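Local coordinates for protein NAD-dependent dehydrogenase (Rhizobium meliloti, PDB 4Z0P) that reduces glyoxylate and hydroxypyruvate using NADPH as the hydride donor, acting as a glyoxylate/hydroxypyruvate reductase, at residues Val143-Met148 / Arg157-Met162; Met162-Ile167 / Thr194-Gly199. All coordinates share one frame; numbering follows the deposited sequence. Where two conformers were deposited one is given.

Contact 1 of 2, residues Val143-Met148 / Arg157-Met162. With NDP (NADPH dihydro-nicotinamide-adenine-dinucleotide phosphate), chain H.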
loop_
_atom_site.group_PDB
_atom_site.type_symbol
_atom_site.label_atom_id
_atom_site.label_comp_id
_atom_site.label_asym_id
_atom_site.label_seq_id
_atom_site.Cartn_x
_atom_site.Cartn_y
_atom_site.Cartn_z
ATOM N N VAL A 143 6.824 -8.538 9.318
ATOM C CA VAL A 143 5.417 -8.339 9.711
ATOM C C VAL A 143 4.950 -9.626 10.356
ATOM O O VAL A 143 5.074 -10.713 9.769
ATOM C CB VAL A 143 4.510 -8.001 8.519
ATOM C CG1 VAL A 143 3.072 -7.769 8.986
ATOM C CG2 VAL A 143 5.038 -6.781 7.760
ATOM N N GLY A 144 4.421 -9.506 11.559
ATOM C CA GLY A 144 3.919 -10.659 12.290
ATOM C C GLY A 144 2.421 -10.510 12.434
ATOM O O GLY A 144 1.972 -9.517 12.991
ATOM N N ILE A 145 1.659 -11.488 11.951
ATOM C CA ILE A 145 0.203 -11.414 11.978
ATOM C C ILE A 145 -0.343 -12.368 13.014
ATOM O O ILE A 145 -0.056 -13.569 12.961
ATOM C CB ILE A 145 -0.402 -11.747 10.601
ATOM C CG1 ILE A 145 0.107 -10.745 9.552
ATOM C CG2 ILE A 145 -1.928 -11.700 10.681
ATOM C CD1 ILE A 145 -0.124 -11.197 8.138
ATOM N N MET A 146 -1.086 -11.818 13.988
ATOM C CA MET A 146 -1.822 -12.616 14.967
ATOM C C MET A 146 -3.244 -12.834 14.440
ATOM O O MET A 146 -4.019 -11.881 14.298
ATOM C CB MET A 146 -1.815 -11.965 16.336
ATOM C CG MET A 146 -0.454 -12.038 17.004
ATOM S SD MET A 146 -0.242 -11.129 18.531
ATOM C CE MET A 146 -1.329 -12.000 19.616
ATOM N N GLY A 147 -3.564 -14.108 14.177
ATOM C CA GLY A 147 -4.805 -14.529 13.518
ATOM C C GLY A 147 -4.509 -14.977 12.109
ATOM O O GLY A 147 -4.234 -14.147 11.248
ATOM N N MET A 148 -4.525 -16.283 11.878
ATOM C CA MET A 148 -4.153 -16.910 10.602
ATOM C C MET A 148 -5.371 -17.568 9.967
ATOM O O MET A 148 -5.309 -18.720 9.527
ATOM C CB MET A 148 -3.076 -17.978 10.843
ATOM C CG MET A 148 -1.682 -17.428 11.029
ATOM S SD MET A 148 -1.003 -16.926 9.441
ATOM C CE MET A 148 -1.306 -15.164 9.463
ATOM N N ARG A 157 -0.018 -13.578 2.600
ATOM C CA ARG A 157 0.457 -13.924 1.255
ATOM C C ARG A 157 0.742 -12.660 0.456
ATOM O O ARG A 157 1.768 -12.555 -0.237
ATOM C CB ARG A 157 -0.544 -14.800 0.514
ATOM C CG ARG A 157 -0.721 -16.211 1.057
ATOM C CD ARG A 157 -1.705 -17.024 0.194
ATOM N NE ARG A 157 -3.073 -16.441 0.112
ATOM C CZ ARG A 157 -4.149 -16.828 0.819
ATOM N NH1 ARG A 157 -4.079 -17.819 1.696
ATOM N NH2 ARG A 157 -5.331 -16.219 0.651
ATOM N N LYS A 158 -0.173 -11.687 0.548
ATOM C CA LYS A 158 0.009 -10.443 -0.190
ATOM C C LYS A 158 1.187 -9.615 0.291
ATOM O O LYS A 158 1.925 -9.066 -0.518
ATOM C CB LYS A 158 -1.291 -9.652 -0.238
ATOM C CG LYS A 158 -2.265 -10.291 -1.221
ATOM C CD LYS A 158 -3.667 -9.814 -1.096
ATOM C CE LYS A 158 -4.563 -10.327 -2.198
ATOM N NZ LYS A 158 -5.971 -9.986 -1.979
ATOM N N LEU A 159 1.360 -9.516 1.605
ATOM C CA LEU A 159 2.517 -8.819 2.142
ATOM C C LEU A 159 3.817 -9.467 1.691
ATOM O O LEU A 159 4.756 -8.766 1.294
ATOM C CB LEU A 159 2.451 -8.765 3.655
ATOM C CG LEU A 159 1.399 -7.860 4.225
ATOM C CD1 LEU A 159 1.147 -8.234 5.687
ATOM C CD2 LEU A 159 1.778 -6.387 4.102
ATOM N N ALA A 160 3.870 -10.791 1.723
ATOM C CA ALA A 160 5.077 -11.512 1.291
ATOM C C ALA A 160 5.377 -11.221 -0.181
ATOM O O ALA A 160 6.544 -11.000 -0.552
ATOM C CB ALA A 160 4.936 -13.023 1.519
ATOM N N ALA A 161 4.333 -11.170 -1.009
ATOM C CA ALA A 161 4.510 -10.898 -2.441
ATOM C C ALA A 161 5.048 -9.502 -2.715
ATOM O O ALA A 161 5.709 -9.280 -3.748
ATOM C CB ALA A 161 3.213 -11.138 -3.221
ATOM N N MET A 162 4.775 -8.569 -1.823
ATOM C CA MET A 162 5.299 -7.207 -1.949
ATOM C C MET A 162 6.703 -7.043 -1.382
ATOM O O MET A 162 7.297 -5.970 -1.516
ATOM C CB MET A 162 4.345 -6.212 -1.296
ATOM C CG MET A 162 3.139 -5.858 -2.162
ATOM S SD MET A 162 3.567 -5.004 -3.668
ATOM C CE MET A 162 4.308 -3.502 -3.009
HETATM P PA NDP H . -11.216 -16.616 11.039
HETATM O O1A NDP H . -12.161 -17.352 11.976
HETATM O O2A NDP H . -11.059 -17.155 9.657
HETATM O O5B NDP H . -9.801 -16.614 11.751
HETATM C C5B NDP H . -9.607 -16.364 13.127
HETATM C C4B NDP H . -8.179 -16.695 13.464
HETATM O O4B NDP H . -7.961 -16.276 14.809
HETATM C C3B NDP H . -7.852 -18.186 13.413
HETATM O O3B NDP H . -6.522 -18.319 12.922
HETATM C C2B NDP H . -7.931 -18.604 14.865
HETATM O O2B NDP H . -7.124 -19.712 15.214
HETATM C C1B NDP H . -7.389 -17.361 15.520
HETATM N N9A NDP H . -7.763 -17.338 16.944
HETATM C C8A NDP H . -8.974 -17.205 17.521
HETATM N N7A NDP H . -8.940 -17.227 18.834
HETATM C C5A NDP H . -7.615 -17.386 19.125
HETATM C C6A NDP H . -6.906 -17.509 20.337
HETATM N N6A NDP H . -7.512 -17.453 21.546
HETATM N N1A NDP H . -5.554 -17.666 20.283
HETATM C C2A NDP H . -4.957 -17.719 19.083
HETATM N N3A NDP H . -5.524 -17.626 17.876
HETATM C C4A NDP H . -6.868 -17.447 17.969
HETATM O O3 NDP H . -11.728 -15.085 11.081
HETATM P PN NDP H . -11.451 -14.041 9.869
HETATM O O1N NDP H . -10.017 -14.092 9.462
HETATM O O2N NDP H . -12.503 -14.171 8.826
HETATM O O5D NDP H . -11.808 -12.703 10.653
HETATM C C5D NDP H . -11.016 -12.318 11.759
HETATM C C4D NDP H . -11.655 -11.151 12.498
HETATM O O4D NDP H . -11.458 -9.934 11.774
HETATM C C3D NDP H . -13.167 -11.196 12.673
HETATM O O3D NDP H . -13.529 -12.062 13.768
HETATM C C2D NDP H . -13.577 -9.759 12.923
HETATM O O2D NDP H . -13.573 -9.471 14.333
HETATM C C1D NDP H . -12.411 -8.994 12.245
HETATM N N1N NDP H . -12.854 -8.162 11.124
HETATM C C2N NDP H . -12.715 -6.779 11.163
HETATM C C3N NDP H . -13.102 -5.988 10.124
HETATM C C7N NDP H . -12.826 -4.515 10.069
HETATM O O7N NDP H . -13.451 -3.838 9.228
HETATM N N7N NDP H . -11.966 -3.972 10.903
HETATM C C4N NDP H . -13.748 -6.610 8.942
HETATM C C5N NDP H . -13.875 -8.088 8.994
HETATM C C6N NDP H . -13.429 -8.797 10.014
HETATM P P2B NDP H . -7.528 -21.208 14.776
HETATM O O1X NDP H . -7.256 -21.236 13.294
HETATM O O2X NDP H . -6.546 -22.039 15.581
HETATM O O3X NDP H . -8.952 -21.399 15.142
#
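Leu159 meets Val143 and Ile145 with a single methyl group, CD1, and the direct contact between the two segments is entirely apolar. Leu159 CD1 lies 3.8 Å from Val143 CG1, where the two side chains cross at about a right angle. The same CD1 is 4.0 Å from Ile145 CD1. Val143 brings CG1 there because this methyl is anti to the backbone N (chi1 -178°), while Ile145 reaches the leucine with the far end of its longer branch. Val143 and Ile145, two residues apart on the strand, turn the same way, toward the helix. Their CA atoms stay well back, the nearest pair being Val143 CA and Leu159 CA at 8.1 Å. Val166 of strand 165-169 and Cys111 of helix 97-115 also touch Leu159.

Strand 142-146 and helix 150-161 are the first strand and the helix of the beta-alpha-beta unit 142-146, 150-161, 165-169 in a Rossmann-type nucleotide-binding fold. The tight turn between them begins at Gly147, which fits the first glycine of a GxGxxG pattern. Gly147 takes a positive phi (107°), a conformation readily adopted by glycine.

Polar contacts run to groups outside this apolar touch. Met148 N donates a weak hydrogen bond to O3B of the NADPH adenosine ribose, at 3.0 Å and a bent N-H...O angle of 134°. Gly147 CA packs 3.8 Å from O4B of the same sugar, so the strand end abuts the ribose through backbone atoms, and Gln153 NE2 bonds to Met148 O. On the helix, Arg157 and Lys158 both form salt bridges with Asp154, one to each carboxylate oxygen.

Contact 2 of 2, residues Met162-Ile167 / Thr194-Gly199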
loop_
_atom_site.group_PDB
_atom_site.type_symbol
_atom_site.label_atom_id
_atom_site.label_comp_id
_atom_site.label_asym_id
_atom_site.label_seq_id
_atom_site.Cartn_x
_atom_site.Cartn_y
_atom_site.Cartn_z
ATOM N N MET A 162 4.775 -8.569 -1.823
ATOM C CA MET A 162 5.299 -7.207 -1.949
ATOM C C MET A 162 6.703 -7.043 -1.382
ATOM O O MET A 162 7.297 -5.970 -1.516
ATOM C CB MET A 162 4.345 -6.212 -1.296
ATOM C CG MET A 162 3.139 -5.858 -2.162
ATOM S SD MET A 162 3.567 -5.004 -3.668
ATOM C CE MET A 162 4.308 -3.502 -3.009
ATOM N N GLY A 163 7.222 -8.088 -0.741
ATOM C CA GLY A 163 8.614 -8.148 -0.296
ATOM C C GLY A 163 8.814 -8.218 1.213
ATOM O O GLY A 163 9.934 -8.441 1.661
ATOM N N PHE A 164 7.765 -8.007 2.021
ATOM C CA PHE A 164 7.926 -8.123 3.464
ATOM C C PHE A 164 8.307 -9.537 3.877
ATOM O O PHE A 164 7.924 -10.518 3.238
ATOM C CB PHE A 164 6.642 -7.738 4.204
ATOM C CG PHE A 164 6.318 -6.264 4.152
ATOM C CD1 PHE A 164 6.920 -5.392 5.040
ATOM C CD2 PHE A 164 5.391 -5.764 3.236
ATOM C CE1 PHE A 164 6.646 -4.031 5.003
ATOM C CE2 PHE A 164 5.109 -4.398 3.201
ATOM C CZ PHE A 164 5.729 -3.534 4.087
ATOM N N LYS A 165 9.087 -9.638 4.949
ATOM C CA LYS A 165 9.209 -10.909 5.657
ATOM C C LYS A 165 7.950 -11.049 6.471
ATOM O O LYS A 165 7.573 -10.112 7.178
ATOM C CB LYS A 165 10.462 -10.905 6.542
ATOM C CG LYS A 165 10.648 -12.174 7.357
ATOM C CD LYS A 165 11.371 -13.260 6.574
ATOM C CE LYS A 165 11.541 -14.514 7.415
ATOM N NZ LYS A 165 10.236 -15.164 7.706
ATOM N N VAL A 166 7.315 -12.209 6.427
ATOM C CA VAL A 166 6.033 -12.380 7.108
ATOM C C VAL A 166 6.047 -13.640 7.924
ATOM O O VAL A 166 6.460 -14.693 7.442
ATOM C CB VAL A 166 4.855 -12.429 6.101
ATOM C CG1 VAL A 166 3.544 -12.513 6.858
ATOM C CG2 VAL A 166 4.847 -11.211 5.194
ATOM N N ILE A 167 5.573 -13.526 9.153
ATOM C CA ILE A 167 5.329 -14.682 9.998
ATOM C C ILE A 167 3.925 -14.569 10.592
ATOM O O ILE A 167 3.383 -13.480 10.703
ATOM C CB ILE A 167 6.396 -14.828 11.115
ATOM C CG1 ILE A 167 6.441 -13.585 12.033
ATOM C CG2 ILE A 167 7.753 -15.079 10.493
ATOM C CD1 ILE A 167 7.462 -13.648 13.150
ATOM N N THR A 194 9.042 -9.858 15.547
ATOM C CA THR A 194 8.089 -9.036 14.840
ATOM C C THR A 194 8.410 -7.558 14.973
ATOM O O THR A 194 8.503 -7.051 16.071
ATOM C CB THR A 194 6.658 -9.320 15.337
ATOM O OG1 THR A 194 6.329 -10.664 14.973
ATOM C CG2 THR A 194 5.657 -8.354 14.698
ATOM N N ASP A 195 8.547 -6.880 13.835
ATOM C CA ASP A 195 8.684 -5.422 13.783
ATOM C C ASP A 195 7.351 -4.696 13.656
ATOM O O ASP A 195 7.133 -3.677 14.308
ATOM C CB ASP A 195 9.571 -5.002 12.595
ATOM C CG ASP A 195 10.952 -5.642 12.616
ATOM O OD1 ASP A 195 11.626 -5.565 13.676
ATOM O OD2 ASP A 195 11.388 -6.233 11.565
ATOM N N PHE A 196 6.499 -5.162 12.750
ATOM C CA PHE A 196 5.142 -4.630 12.574
ATOM C C PHE A 196 4.174 -5.731 12.982
ATOM O O PHE A 196 4.072 -6.744 12.295
ATOM C CB PHE A 196 4.821 -4.283 11.108
ATOM C CG PHE A 196 5.578 -3.110 10.505
ATOM C CD1 PHE A 196 6.556 -2.387 11.182
ATOM C CD2 PHE A 196 5.304 -2.761 9.179
ATOM C CE1 PHE A 196 7.215 -1.324 10.558
ATOM C CE2 PHE A 196 5.975 -1.713 8.552
ATOM C CZ PHE A 196 6.929 -1.002 9.241
ATOM N N LEU A 197 3.441 -5.508 14.076
ATOM C CA LEU A 197 2.447 -6.459 14.555
ATOM C C LEU A 197 1.095 -6.121 13.973
ATOM O O LEU A 197 0.621 -5.001 14.157
ATOM C CB LEU A 197 2.365 -6.408 16.081
ATOM C CG LEU A 197 1.343 -7.368 16.718
ATOM C CD1 LEU A 197 1.701 -8.807 16.434
ATOM C CD2 LEU A 197 1.265 -7.147 18.213
ATOM N N VAL A 198 0.459 -7.093 13.322
ATOM C CA VAL A 198 -0.871 -6.933 12.733
ATOM C C VAL A 198 -1.845 -7.849 13.452
ATOM O O VAL A 198 -1.654 -9.070 13.481
ATOM C CB VAL A 198 -0.887 -7.294 11.241
ATOM C CG1 VAL A 198 -2.303 -7.249 10.658
ATOM C CG2 VAL A 198 -0.006 -6.312 10.463
ATOM N N GLY A 199 -2.894 -7.261 14.014
ATOM C CA GLY A 199 -3.965 -8.011 14.653
ATOM C C GLY A 199 -5.151 -8.264 13.714
ATOM O O GLY A 199 -5.810 -7.327 13.265
#
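Ile167 of strand 165-169 meets Thr194, in the loop leading into strand 196-199, in the closer of two touches between the segments; the two strands lie on either side of strand 142-146 in the parallel sheet of the Rossmann-type domain. With that strand between them the two segments share no backbone hydrogen bond, and only side chains meet across it. Ile167 does so from the strand: CG1 sits between its backbone N and carbonyl carbon (chi1 59°), a crowded position, and the extended second torsion carries CD1 on to the threonine. Thr194 OG1 is held by a hydrogen bond to the carbonyl O of Phe190, in helix 187-193, so the isoleucine methyl packs beside a hydroxyl whose polar need is already met.

The second touch is looser and lies on the other face of the sheet. Phe164 CE1 and Phe196 CE2 come to 4.3 Å in an oblique approach, with ring planes inclined by about 50°. Both rings are buried against helix 97-115, Phe164 on Cys111 and Leu115, Phe196 on His114.

Toward solvent the segments part. Gly163, partly exposed, is the first residue beyond helical backbone angles after helix 150-161 and forms a Schellman motif with positive phi (116°), after which Phe164 turns toward the other segment. Lys165 is also partly exposed and makes a salt bridge to Glu180, with Arg193 close by. At the tight point, Ile167 CD1 lies 3.7 Å from Thr194 OG1, and the preceding CG1 of Ile167 is 4.1 Å from the same oxygen.

From the N terminus, strand 142-146 comes first, and contact 1 closes the short loop through the glycine turn to helix 150-161. Contact 2 then opens at Met162, the residue both share, and closes a longer loop through strand 180-182 and helix 187-193 to strand 196-199. The two loops run in series, neither nested nor crossing. Strand 142-146, which belongs to contact 1, lies between the two strands of contact 2. Val143 N to Lys165 O (2.8 Å) and Met146 N to Val198 O (2.9 Å) are probable hydrogen bonds on its two edges. Contact 1 thus ties this strand to its covering helix, and contact 2 spans its two neighbours.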